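Local coordinates for 4-hydroxy-tetrahydrodipicolinate synthase (Thermotoga maritima, PDB 1O5K), which condenses pyruvate with aspartate semialdehyde through a Schiff base to form 4-hydroxy-tetrahydrodipicolinate, a step in lysine biosynthesis, at residues I51-T56 and K69-T74. Residues are numbered along the deposited sequence; the frame is centred on the assembly and turned at random.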
loop_
_atom_site.group_PDB
_atom_site.type_symbol
_atom_site.label_atom_id
_atom_site.label_comp_id
_atom_site.label_asym_id
_atom_site.label_seq_id
_atom_site.Cartn_x
_atom_site.Cartn_y
_atom_site.Cartn_z
ATOM N N ILE A 51 -10.726 -22.938 -19.042
ATOM C CA ILE A 51 -9.454 -22.276 -19.207
ATOM C C ILE A 51 -8.388 -23.255 -18.719
ATOM O O ILE A 51 -8.324 -23.608 -17.529
ATOM C CB ILE A 51 -9.374 -20.932 -18.474
ATOM C CG1 ILE A 51 -10.194 -19.852 -19.232
ATOM C CG2 ILE A 51 -7.948 -20.498 -18.371
ATOM C CD1 ILE A 51 -11.689 -20.072 -19.190
ATOM N N VAL A 52 -7.583 -23.719 -19.664
ATOM C CA VAL A 52 -6.546 -24.717 -19.401
ATOM C C VAL A 52 -5.181 -24.006 -19.416
ATOM O O VAL A 52 -4.934 -23.125 -20.256
ATOM C CB VAL A 52 -6.609 -25.790 -20.513
ATOM C CG1 VAL A 52 -5.483 -26.779 -20.398
ATOM C CG2 VAL A 52 -7.951 -26.569 -20.440
ATOM N N LEU A 53 -4.272 -24.401 -18.522
ATOM C CA LEU A 53 -2.932 -23.825 -18.461
ATOM C C LEU A 53 -2.901 -22.322 -18.149
ATOM O O LEU A 53 -2.090 -21.597 -18.673
ATOM C CB LEU A 53 -2.121 -24.155 -19.731
ATOM C CG LEU A 53 -1.899 -25.667 -19.853
ATOM C CD1 LEU A 53 -1.558 -25.999 -21.302
ATOM C CD2 LEU A 53 -0.825 -26.187 -18.910
ATOM N N GLY A 54 -3.782 -21.897 -17.264
ATOM C CA GLY A 54 -3.645 -20.594 -16.600
ATOM C C GLY A 54 -2.767 -20.882 -15.385
ATOM O O GLY A 54 -2.190 -21.985 -15.228
ATOM N N THR A 55 -2.696 -19.882 -14.516
ATOM C CA THR A 55 -1.949 -19.962 -13.257
ATOM C C THR A 55 -2.414 -21.103 -12.426
ATOM O O THR A 55 -1.625 -21.812 -11.794
ATOM C CB THR A 55 -2.160 -18.647 -12.404
ATOM O OG1 THR A 55 -2.563 -17.548 -13.245
ATOM C CG2 THR A 55 -0.843 -18.182 -11.922
ATOM N N THR A 56 -3.729 -21.259 -12.369
ATOM C CA THR A 56 -4.342 -22.342 -11.580
ATOM C C THR A 56 -3.929 -23.717 -12.099
ATOM O O THR A 56 -3.911 -24.660 -11.367
ATOM C CB THR A 56 -5.861 -22.209 -11.592
ATOM O OG1 THR A 56 -6.239 -20.911 -11.116
ATOM C CG2 THR A 56 -6.552 -23.195 -10.619
ATOM N N LYS A 69 -0.420 -32.373 -24.908
ATOM C CA LYS A 69 -1.223 -33.501 -24.475
ATOM C C LYS A 69 -2.451 -33.069 -23.687
ATOM O O LYS A 69 -3.530 -33.603 -23.887
ATOM C CB LYS A 69 -0.398 -34.437 -23.583
ATOM C CG LYS A 69 0.630 -35.211 -24.329
ATOM C CD LYS A 69 1.461 -36.031 -23.372
ATOM C CE LYS A 69 2.357 -37.034 -24.132
ATOM N NZ LYS A 69 2.862 -38.098 -23.200
ATOM N N LEU A 70 -2.275 -32.091 -22.810
ATOM C CA LEU A 70 -3.337 -31.624 -21.957
ATOM C C LEU A 70 -4.364 -30.879 -22.810
ATOM O O LEU A 70 -5.558 -31.074 -22.632
ATOM C CB LEU A 70 -2.764 -30.723 -20.862
ATOM C CG LEU A 70 -3.722 -30.243 -19.761
ATOM C CD1 LEU A 70 -4.179 -31.400 -18.897
ATOM C CD2 LEU A 70 -3.057 -29.227 -18.883
ATOM N N VAL A 71 -3.905 -30.034 -23.742
ATOM C CA VAL A 71 -4.849 -29.251 -24.544
ATOM C C VAL A 71 -5.663 -30.224 -25.418
ATOM O O VAL A 71 -6.904 -30.129 -25.507
ATOM C CB VAL A 71 -4.130 -28.199 -25.384
ATOM C CG1 VAL A 71 -5.068 -27.619 -26.520
ATOM C CG2 VAL A 71 -3.596 -27.122 -24.449
ATOM N N SER A 72 -4.962 -31.117 -26.110
ATOM C CA SER A 72 -5.625 -32.053 -27.015
ATOM C C SER A 72 -6.617 -32.914 -26.265
ATOM O O SER A 72 -7.747 -33.144 -26.748
ATOM C CB SER A 72 -4.590 -32.927 -27.720
ATOM O OG SER A 72 -3.821 -32.095 -28.585
ATOM N N ARG A 73 -6.223 -33.388 -25.079
ATOM C CA ARG A 73 -7.131 -34.237 -24.316
ATOM C C ARG A 73 -8.382 -33.467 -23.844
ATOM O O ARG A 73 -9.458 -34.019 -23.817
ATOM C CB ARG A 73 -6.436 -34.892 -23.131
ATOM C CG ARG A 73 -7.279 -35.958 -22.423
ATOM C CD ARG A 73 -7.709 -37.090 -23.409
ATOM N NE ARG A 73 -8.750 -37.978 -22.901
ATOM C CZ ARG A 73 -9.560 -38.732 -23.677
ATOM N NH1 ARG A 73 -9.488 -38.692 -25.004
ATOM N NH2 ARG A 73 -10.472 -39.527 -23.125
ATOM N N THR A 74 -8.240 -32.185 -23.494
ATOM C CA THR A 74 -9.378 -31.379 -23.065
ATOM C C THR A 74 -10.362 -31.242 -24.224
ATOM O O THR A 74 -11.570 -31.496 -24.086
ATOM C CB THR A 74 -8.917 -30.002 -22.634
ATOM O OG1 THR A 74 -7.896 -30.138 -21.624
ATOM C CG2 THR A 74 -10.089 -29.256 -21.998
#
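V52, at the end of strand 49-52, spreads its two methyls over helix 64-78. V52 CG1, anti to the backbone N (chi1 174°), lies 3.8 Å from L70 CD2, the two side chains crossing obliquely, while CG2 reaches T74 tip to tip, with OG1 and CG2 of T74 each 3.8 Å from V52 CG2. L53 forks over the preceding turn: its CD2 lies 3.8 Å from L70 CD2, and its CD1 meets V71 CG2 at 3.9 Å, the two side chains crossing at about a right angle. L70 CD2 thus packs against both V52, the last residue of the strand, and L53, the first of the loop after it. T74 OG1 turns back along its own helix and donates to L70 O at 2.7 Å from above the carbonyl plane; this oxygen also accepts from T74 N, and OG1 is further hydrogen-bonded to Y35 OH. A valine at T74, without the hydroxyl, loses both OG1 bonds and would probably loosen the tie to Y35. The contact packs helix 64-78 against the end of strand 49-52 in a beta-alpha-beta unit of the TIM barrel: helix 32-44 flanks V52 and L70, strand 84-87 flanks V71 and T74, and beyond L53 the chain runs into T55 and T56 at the pyruvate-modified lysine, KPI 173.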